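Local coordinates for protein dendroaspis polylepis MT9 (PDB 6R5M) that antagonises the muscarinic M2 acetylcholine receptor as a short three-finger toxin of mamba venom, reversing the arterial relaxation that agonists of this receptor induce, at residues E19-K24 against C49-K54; I2-I7 against I32-G37; Y23-R28 against P39-P44. All coordinates share one frame; numbering follows the deposited sequence.

Contact 1: residues E19-K24 against C49-K54; sequences ENSCYK and CCTSDK. With PGO (S-1,2-propanediol), chain F.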
loop_
_atom_site.group_PDB
_atom_site.type_symbol
_atom_site.label_atom_id
_atom_site.label_comp_id
_atom_site.label_asym_id
_atom_site.label_seq_id
_atom_site.Cartn_x
_atom_site.Cartn_y
_atom_site.Cartn_z
ATOM N N GLU A 19 2.463 -12.074 -1.451
ATOM C CA GLU A 19 2.729 -11.323 -2.682
ATOM C C GLU A 19 4.127 -10.718 -2.646
ATOM O O GLU A 19 4.633 -10.367 -1.580
ATOM C CB GLU A 19 1.701 -10.187 -2.890
ATOM C CG GLU A 19 0.257 -10.636 -3.062
ATOM C CD GLU A 19 -0.570 -10.708 -1.789
ATOM O OE1 GLU A 19 0.012 -10.723 -0.681
ATOM O OE2 GLU A 19 -1.815 -10.754 -1.901
ATOM N N ASN A 20 4.720 -10.555 -3.834
ATOM C CA ASN A 20 6.024 -9.948 -4.025
ATOM C C ASN A 20 5.940 -8.413 -3.947
ATOM O O ASN A 20 6.940 -7.762 -3.636
ATOM C CB ASN A 20 6.578 -10.374 -5.374
ATOM C CG ASN A 20 8.027 -10.070 -5.562
ATOM O OD1 ASN A 20 8.883 -10.322 -4.700
ATOM N ND2 ASN A 20 8.330 -9.550 -6.724
ATOM N N SER A 21 4.744 -7.837 -4.190
ATOM C CA SER A 21 4.544 -6.390 -4.192
ATOM C C SER A 21 3.768 -5.812 -3.002
ATOM O O SER A 21 3.030 -6.511 -2.306
ATOM C CB SER A 21 3.883 -5.935 -5.492
ATOM O OG SER A 21 4.572 -6.378 -6.647
ATOM N N CYS A 22 3.983 -4.516 -2.785
ATOM C CA CYS A 22 3.324 -3.655 -1.805
ATOM C C CYS A 22 2.676 -2.548 -2.621
ATOM O O CYS A 22 3.132 -2.251 -3.735
ATOM C CB CYS A 22 4.324 -3.063 -0.814
ATOM S SG CYS A 22 5.299 -4.266 0.116
ATOM N N TYR A 23 1.661 -1.897 -2.060
ATOM C CA TYR A 23 1.006 -0.782 -2.732
ATOM C C TYR A 23 0.622 0.332 -1.785
ATOM O O TYR A 23 0.448 0.111 -0.584
ATOM C CB TYR A 23 -0.230 -1.249 -3.527
ATOM C CG TYR A 23 -1.460 -1.483 -2.673
ATOM C CD1 TYR A 23 -1.711 -2.728 -2.102
ATOM C CD2 TYR A 23 -2.374 -0.457 -2.433
ATOM C CE1 TYR A 23 -2.841 -2.946 -1.317
ATOM C CE2 TYR A 23 -3.487 -0.658 -1.620
ATOM C CZ TYR A 23 -3.719 -1.906 -1.070
ATOM O OH TYR A 23 -4.826 -2.111 -0.280
ATOM N N LYS A 24 0.414 1.509 -2.350
ATOM C CA LYS A 24 -0.104 2.678 -1.680
ATOM C C LYS A 24 -1.111 3.260 -2.647
ATOM O O LYS A 24 -0.754 3.616 -3.778
ATOM C CB LYS A 24 1.009 3.674 -1.325
ATOM C CG LYS A 24 0.518 4.857 -0.487
ATOM C CD LYS A 24 1.657 5.546 0.261
ATOM C CE LYS A 24 2.284 6.640 -0.552
ATOM N NZ LYS A 24 3.197 7.453 0.289
ATOM N N CYS A 49 3.118 1.124 -6.766
ATOM C CA CYS A 49 3.513 -0.250 -6.446
ATOM C C CYS A 49 5.020 -0.389 -6.373
ATOM O O CYS A 49 5.735 0.273 -7.120
ATOM C CB CYS A 49 2.909 -1.249 -7.431
ATOM S SG CYS A 49 1.110 -1.358 -7.353
ATOM N N CYS A 50 5.502 -1.264 -5.494
ATOM C CA CYS A 50 6.937 -1.499 -5.262
ATOM C C CYS A 50 7.147 -2.927 -4.768
ATOM O O CYS A 50 6.193 -3.551 -4.303
ATOM C CB CYS A 50 7.492 -0.462 -4.282
ATOM S SG CYS A 50 6.572 -0.364 -2.732
ATOM N N THR A 51 8.381 -3.457 -4.872
ATOM C CA THR A 51 8.653 -4.860 -4.544
ATOM C C THR A 51 9.763 -5.108 -3.497
ATOM O O THR A 51 10.449 -6.126 -3.573
ATOM C CB THR A 51 8.946 -5.641 -5.844
ATOM O OG1 THR A 51 10.087 -5.071 -6.488
ATOM C CG2 THR A 51 7.753 -5.677 -6.804
ATOM N N SER A 52 9.915 -4.230 -2.505
ATOM C CA SER A 52 10.910 -4.447 -1.447
ATOM C C SER A 52 10.303 -4.195 -0.073
ATOM O O SER A 52 9.297 -3.497 0.019
ATOM C CB SER A 52 12.153 -3.597 -1.685
ATOM O OG SER A 52 11.832 -2.217 -1.646
ATOM N N ASP A 53 10.865 -4.804 0.997
ATOM C CA ASP A 53 10.324 -4.639 2.350
ATOM C C ASP A 53 10.198 -3.178 2.749
ATOM O O ASP A 53 11.148 -2.406 2.569
ATOM C CB ASP A 53 11.165 -5.387 3.404
ATOM C CG ASP A 53 11.141 -6.907 3.343
ATOM O OD1 ASP A 53 10.181 -7.469 2.769
ATOM O OD2 ASP A 53 12.080 -7.532 3.880
ATOM N N LYS A 54 9.010 -2.808 3.288
ATOM C CA LYS A 54 8.647 -1.473 3.798
ATOM C C LYS A 54 8.691 -0.371 2.714
ATOM O O LYS A 54 8.762 0.810 3.047
ATOM C CB LYS A 54 9.524 -1.120 5.029
ATOM C CG LYS A 54 9.400 -2.145 6.169
ATOM C CD LYS A 54 10.372 -1.911 7.304
ATOM C CE LYS A 54 11.704 -2.587 7.079
ATOM N NZ LYS A 54 12.594 -2.450 8.250
HETATM C C1 PGO F . 1.675 -9.113 -6.447
HETATM C C2 PGO F . 2.527 -10.038 -7.289
HETATM C C3 PGO F . 2.906 -11.279 -6.537
HETATM O O1 PGO F . 0.288 -9.281 -6.730
HETATM O O2 PGO F . 3.698 -9.351 -7.712
#
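C22 and C50 turn their sulfurs differently: SG of C22 is anti to its carbonyl carbon (chi1 -58°), whereas SG of C50 takes the crowded position between backbone N and carbonyl carbon (chi1 54°). On their shared face of the sheet this sets C50 SG 4.0 Å from C22 CB and leaves each sulfur turned to its own partner, C3 for C22 and C55 for C50. The same two residues form an antiparallel hydrogen-bonded pair. C22 N reaches C50 O at 2.8 Å, nearly along the C=O axis, while C50 N meets C22 O at 3.1 Å from above the carbonyl plane. One step on, Y23 and C49 make a non-hydrogen-bonded pair on the other face, where C49 SG, bridged to C38, lies 4.1 Å from Y23 CB. This is the disulfide-rich core of a three-finger toxin, at the root of the central finger, with strand 45-50 laid along strand 22-27. Beyond the strands, T51 CG2 comes 3.3 Å from S21 OG, and the N20 side chain crosses that of T51 obliquely, ND2 coming nearest CG2. S21 OG also hydrogen-bonds O2 of a propanediol, probably from the crystallisation liquor, at 3.3 Å.

Contact 2: residues I2-I7 against I32-G37; sequences ICHIQI and IGRGCG. With SO4 (sulfate ion), chain D.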
loop_
_atom_site.group_PDB
_atom_site.type_symbol
_atom_site.label_atom_id
_atom_site.label_comp_id
_atom_site.label_asym_id
_atom_site.label_seq_id
_atom_site.Cartn_x
_atom_site.Cartn_y
_atom_site.Cartn_z
ATOM N N ILE A 2 7.391 -7.734 3.110
ATOM C CA ILE A 2 6.838 -7.051 4.285
ATOM C C ILE A 2 6.323 -5.685 3.816
ATOM O O ILE A 2 7.093 -4.895 3.274
ATOM C CB ILE A 2 7.867 -6.961 5.456
ATOM C CG1 ILE A 2 8.214 -8.382 5.993
ATOM C CG2 ILE A 2 7.350 -6.039 6.587
ATOM C CD1 ILE A 2 9.547 -8.503 6.717
ATOM N N CYS A 3 5.023 -5.420 3.997
ATOM C CA CYS A 3 4.387 -4.180 3.547
ATOM C C CYS A 3 3.751 -3.408 4.688
ATOM O O CYS A 3 3.142 -4.016 5.578
ATOM C CB CYS A 3 3.352 -4.463 2.453
ATOM S SG CYS A 3 3.953 -5.459 1.060
ATOM N N HIS A 4 3.788 -2.058 4.593
ATOM C CA HIS A 4 3.075 -1.158 5.519
ATOM C C HIS A 4 1.574 -1.385 5.262
ATOM O O HIS A 4 1.170 -1.543 4.104
ATOM C CB HIS A 4 3.417 0.324 5.233
ATOM C CG HIS A 4 4.796 0.748 5.647
ATOM N ND1 HIS A 4 5.087 1.086 6.969
ATOM C CD2 HIS A 4 5.904 0.953 4.892
ATOM C CE1 HIS A 4 6.370 1.432 6.976
ATOM N NE2 HIS A 4 6.898 1.380 5.752
ATOM N N ILE A 5 0.775 -1.511 6.341
ATOM C CA ILE A 5 -0.670 -1.709 6.229
ATOM C C ILE A 5 -1.367 -0.507 6.794
ATOM O O ILE A 5 -0.991 -0.018 7.854
ATOM C CB ILE A 5 -1.191 -3.034 6.878
ATOM C CG1 ILE A 5 -0.504 -4.277 6.267
ATOM C CG2 ILE A 5 -2.733 -3.160 6.812
ATOM C CD1 ILE A 5 -0.955 -4.750 4.863
ATOM N N GLN A 6 -2.411 -0.058 6.102
ATOM C CA GLN A 6 -3.222 1.064 6.557
ATOM C C GLN A 6 -4.353 0.590 7.477
ATOM O O GLN A 6 -5.151 -0.263 7.098
ATOM C CB GLN A 6 -3.776 1.845 5.353
ATOM C CG GLN A 6 -4.368 3.207 5.719
ATOM C CD GLN A 6 -3.345 4.270 6.092
ATOM O OE1 GLN A 6 -2.130 4.130 5.896
ATOM N NE2 GLN A 6 -3.829 5.373 6.640
ATOM N N ILE A 7 -4.362 1.110 8.714
ATOM C CA ILE A 7 -5.355 0.862 9.767
ATOM C C ILE A 7 -5.688 2.237 10.364
ATOM O O ILE A 7 -4.770 2.949 10.781
ATOM C CB ILE A 7 -4.851 -0.129 10.861
ATOM C CG1 ILE A 7 -4.400 -1.482 10.245
ATOM C CG2 ILE A 7 -5.940 -0.357 11.939
ATOM C CD1 ILE A 7 -3.678 -2.446 11.194
ATOM N N ILE A 32 -6.030 6.052 0.703
ATOM C CA ILE A 32 -7.238 5.238 0.857
ATOM C C ILE A 32 -6.880 3.781 1.194
ATOM O O ILE A 32 -7.753 3.007 1.598
ATOM C CB ILE A 32 -8.245 5.366 -0.315
ATOM C CG1 ILE A 32 -7.647 4.947 -1.670
ATOM C CG2 ILE A 32 -8.830 6.755 -0.383
ATOM C CD1 ILE A 32 -8.705 4.713 -2.774
ATOM N N GLY A 33 -5.603 3.440 1.065
ATOM C CA GLY A 33 -5.114 2.107 1.383
ATOM C C GLY A 33 -3.627 1.913 1.188
ATOM O O GLY A 33 -2.986 2.617 0.405
ATOM N N ARG A 34 -3.073 0.963 1.939
ATOM C CA ARG A 34 -1.673 0.546 1.908
ATOM C C ARG A 34 -1.696 -0.912 2.303
ATOM O O ARG A 34 -2.251 -1.256 3.355
ATOM C CB ARG A 34 -0.799 1.327 2.911
ATOM C CG ARG A 34 -0.409 2.749 2.514
ATOM C CD ARG A 34 0.718 3.306 3.375
ATOM N NE ARG A 34 0.422 3.164 4.800
ATOM C CZ ARG A 34 1.307 3.315 5.781
ATOM N NH1 ARG A 34 2.563 3.656 5.511
ATOM N NH2 ARG A 34 0.939 3.140 7.041
ATOM N N GLY A 35 -1.124 -1.768 1.466
ATOM C CA GLY A 35 -1.093 -3.182 1.780
ATOM C C GLY A 35 -0.320 -4.061 0.833
ATOM O O GLY A 35 0.608 -3.609 0.165
ATOM N N CYS A 36 -0.727 -5.337 0.788
ATOM C CA CYS A 36 -0.141 -6.418 -0.000
ATOM C C CYS A 36 -0.605 -6.370 -1.461
ATOM O O CYS A 36 -1.746 -6.011 -1.735
ATOM C CB CYS A 36 -0.478 -7.769 0.634
ATOM S SG CYS A 36 0.021 -7.939 2.368
ATOM N N GLY A 37 0.256 -6.813 -2.366
ATOM C CA GLY A 37 -0.039 -6.891 -3.798
ATOM C C GLY A 37 -0.005 -5.570 -4.554
ATOM O O GLY A 37 0.434 -4.549 -4.016
HETATM S S SO4 D . 3.415 4.457 9.019
HETATM O O1 SO4 D . 4.357 4.541 10.157
HETATM O O2 SO4 D . 2.316 3.562 9.383
HETATM O O3 SO4 D . 2.890 5.784 8.726
HETATM O O4 SO4 D . 4.106 3.934 7.837
#
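One face of the R34 guanidinium carries CB of H4, 3.4 Å above the plane and nearer its border than its centre, while O2 of a sulfate ion, probably from the crystallisation liquor, sits at the edge, in plane. The H4 ring runs alongside, only 13° from parallel to the guanidinium, pointing the same way. The Q6 amide is turned 69° against that plane; its OE1 accepts from R34 NE at 2.9 Å, nearly along the C=O axis but well out of the guanidinium plane, so the N-H angle is bent to 132°. A bend at chi2 curls the Q6 carboxamide back to this position, and one at chi3 turns the R34 tip. At the backbone, Q6 N donates to R34 O at 3.0 Å, and I5 CA makes a CA-H...O contact to the same oxygen. I5 CD1 presses on G35 CA at 3.5 Å, closer than two carbons normally pack. Strand 2-4 runs antiparallel to strand 32-36, joining the first finger of the three-finger fold to the central one. R34 NH1 and NH2 both hold the sulfate, to O4 at 2.8 Å and O2 at 2.7 Å, and NH1 also hydrogen-bonds O of the C-terminal carboxylate of Y57. H4 ND1 lies 3.1 Å from sulfate O4. With a bent bond from NE to Q6 OE1, every guanidinium nitrogen has a partner; the carboxylate and, in the crystal, the sulfate would probably offset its charge and could favour a protonated H4.

Contact 3: residues Y23-R28 against P39-P44; sequences YKMSVR and PSAVRP. With PGO (S-1,2-propanediol), chain G.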
loop_
_atom_site.group_PDB
_atom_site.type_symbol
_atom_site.label_atom_id
_atom_site.label_comp_id
_atom_site.label_asym_id
_atom_site.label_seq_id
_atom_site.Cartn_x
_atom_site.Cartn_y
_atom_site.Cartn_z
ATOM N N TYR A 23 1.661 -1.897 -2.060
ATOM C CA TYR A 23 1.006 -0.782 -2.732
ATOM C C TYR A 23 0.622 0.332 -1.785
ATOM O O TYR A 23 0.448 0.111 -0.584
ATOM C CB TYR A 23 -0.230 -1.249 -3.527
ATOM C CG TYR A 23 -1.460 -1.483 -2.673
ATOM C CD1 TYR A 23 -1.711 -2.728 -2.102
ATOM C CD2 TYR A 23 -2.374 -0.457 -2.433
ATOM C CE1 TYR A 23 -2.841 -2.946 -1.317
ATOM C CE2 TYR A 23 -3.487 -0.658 -1.620
ATOM C CZ TYR A 23 -3.719 -1.906 -1.070
ATOM O OH TYR A 23 -4.826 -2.111 -0.280
ATOM N N LYS A 24 0.414 1.509 -2.350
ATOM C CA LYS A 24 -0.104 2.678 -1.680
ATOM C C LYS A 24 -1.111 3.260 -2.647
ATOM O O LYS A 24 -0.754 3.616 -3.778
ATOM C CB LYS A 24 1.009 3.674 -1.325
ATOM C CG LYS A 24 0.518 4.857 -0.487
ATOM C CD LYS A 24 1.657 5.546 0.261
ATOM C CE LYS A 24 2.284 6.640 -0.552
ATOM N NZ LYS A 24 3.197 7.453 0.289
ATOM N N MET A 25 -2.369 3.312 -2.220
ATOM C CA MET A 25 -3.464 3.826 -3.028
ATOM C C MET A 25 -3.948 5.156 -2.477
ATOM O O MET A 25 -4.200 5.268 -1.268
ATOM C CB MET A 25 -4.599 2.797 -3.118
ATOM C CG MET A 25 -5.604 3.121 -4.221
ATOM S SD MET A 25 -6.861 1.846 -4.404
ATOM C CE MET A 25 -6.064 0.804 -5.587
ATOM N N SER A 26 -4.033 6.172 -3.353
ATOM C CA SER A 26 -4.468 7.517 -2.978
ATOM C C SER A 26 -5.461 8.171 -3.940
ATOM O O SER A 26 -5.515 7.827 -5.124
ATOM C CB SER A 26 -3.279 8.424 -2.658
ATOM O OG SER A 26 -2.525 8.735 -3.815
ATOM N N VAL A 27 -6.247 9.117 -3.415
ATOM C CA VAL A 27 -7.180 9.962 -4.170
ATOM C C VAL A 27 -6.998 11.390 -3.651
ATOM O O VAL A 27 -7.138 11.638 -2.449
ATOM C CB VAL A 27 -8.664 9.485 -4.252
ATOM C CG1 VAL A 27 -9.294 9.307 -2.890
ATOM C CG2 VAL A 27 -9.509 10.416 -5.118
ATOM N N ARG A 28 -6.638 12.329 -4.545
ATOM C CA ARG A 28 -6.352 13.735 -4.210
ATOM C C ARG A 28 -5.255 13.835 -3.109
ATOM O O ARG A 28 -5.336 14.719 -2.268
ATOM C CB ARG A 28 -7.645 14.498 -3.785
ATOM C CG ARG A 28 -8.377 15.240 -4.898
ATOM C CD ARG A 28 -9.668 15.861 -4.370
ATOM N NE ARG A 28 -10.398 16.620 -5.390
ATOM C CZ ARG A 28 -11.690 16.941 -5.310
ATOM N NH1 ARG A 28 -12.418 16.543 -4.275
ATOM N NH2 ARG A 28 -12.274 17.617 -6.290
ATOM N N PRO A 39 -2.846 -3.600 -6.802
ATOM C CA PRO A 39 -4.170 -3.537 -7.428
ATOM C C PRO A 39 -4.235 -2.560 -8.604
ATOM O O PRO A 39 -3.457 -1.613 -8.679
ATOM C CB PRO A 39 -5.093 -3.105 -6.280
ATOM C CG PRO A 39 -4.196 -2.738 -5.123
ATOM C CD PRO A 39 -2.787 -2.744 -5.606
ATOM N N SER A 40 -5.161 -2.801 -9.526
ATOM C CA SER A 40 -5.397 -1.919 -10.672
ATOM C C SER A 40 -6.322 -0.758 -10.243
ATOM O O SER A 40 -7.234 -0.977 -9.445
ATOM C CB SER A 40 -6.046 -2.698 -11.816
ATOM O OG SER A 40 -7.193 -3.413 -11.380
ATOM N N ALA A 41 -6.130 0.460 -10.803
ATOM C CA ALA A 41 -7.003 1.618 -10.527
ATOM C C ALA A 41 -6.922 2.730 -11.575
ATOM O O ALA A 41 -5.837 3.061 -12.063
ATOM C CB ALA A 41 -6.762 2.183 -9.134
ATOM N N VAL A 42 -8.081 3.312 -11.898
ATOM C CA VAL A 42 -8.218 4.406 -12.869
ATOM C C VAL A 42 -8.433 5.718 -12.093
ATOM O O VAL A 42 -8.908 5.679 -10.955
ATOM C CB VAL A 42 -9.374 4.137 -13.882
ATOM C CG1 VAL A 42 -9.237 5.010 -15.128
ATOM C CG2 VAL A 42 -9.437 2.665 -14.281
ATOM N N ARG A 43 -8.086 6.871 -12.712
ATOM C CA ARG A 43 -8.251 8.236 -12.180
ATOM C C ARG A 43 -9.647 8.429 -11.540
ATOM O O ARG A 43 -10.618 7.878 -12.059
ATOM C CB ARG A 43 -8.043 9.281 -13.298
ATOM C CG ARG A 43 -6.592 9.464 -13.739
ATOM C CD ARG A 43 -6.502 10.459 -14.884
ATOM N NE ARG A 43 -5.174 10.482 -15.503
ATOM C CZ ARG A 43 -4.822 11.294 -16.498
ATOM N NH1 ARG A 43 -5.695 12.163 -16.998
ATOM N NH2 ARG A 43 -3.596 11.245 -17.000
ATOM N N PRO A 44 -9.788 9.142 -10.402
ATOM C CA PRO A 44 -8.761 9.879 -9.640
ATOM C C PRO A 44 -7.867 9.007 -8.755
ATOM O O PRO A 44 -6.920 9.515 -8.149
ATOM C CB PRO A 44 -9.601 10.871 -8.832
ATOM C CG PRO A 44 -10.874 10.128 -8.556
ATOM C CD PRO A 44 -11.126 9.299 -9.790
HETATM C C1 PGO G . -7.596 -7.239 -9.092
HETATM C C2 PGO G . -6.638 -6.292 -8.401
HETATM C C3 PGO G . -6.397 -6.690 -6.973
HETATM O O1 PGO G . -7.865 -6.828 -10.431
HETATM O O2 PGO G . -7.162 -4.969 -8.449
HETATM O O HOH W 1 -6.176 12.038 -7.476
#
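Water 1 bridges the far end of the contact with two hydrogen bonds: it donates to P44 O at 2.7 Å and accepts from R28 N at 3.0 Å. Two grips also meet on O2 of a propanediol, probably from the crystallisation liquor, at the other end: S40 N donates to it at 3.1 Å, and S40 OG adds a weak bond. Between these ends the segments meet through apolar side chains. The P39 and Y23 side chains cross at about a right angle, with P39 CG over the centre of the ring face, 3.8 Å from the centroid and 7° off the normal, a CH-pi contact. M25 extends with CG anti to its backbone N (chi1 -165°), and a bend at chi3 (-90°) sets CE between A41 CB, at 3.9 Å, and P39 CG. Farther along, V27 and P44 lie side by side, with V27 CG2, anti to its backbone N, 3.7 Å from P44 CG. The peptide before P44 is cis, just ahead of strand 45-50. V47 of that strand touches Y23, M25 and A41. The incoming limb of the third finger thus runs irregularly beside the central strand 22-27 without pairing with it, over the sheet of a three-finger toxin.

Overall arrangement
Strand 22-27 ties the three contacts together: contacts 1 and 3 share Y23 and K24 although their centres are about 14 Å apart, the first at the disulfide core, the third out toward the fingertips. Contact 2, centred about 9 Å from contact 1, is bonded to it through the C22 SG–C3 SG disulfide (2.0 Å) and a probable hydrogen bond from G37 N to S21 O (2.8 Å). Strand pairing links contact 2 to contact 3, with M25 N 2.8 Å from G33 O and M25 O 2.8 Å from I32 N; M25 facing both residues makes a classic beta bulge. Together they join the first, central and third fingers. The sulfate in contact 2 also bonds G12 N.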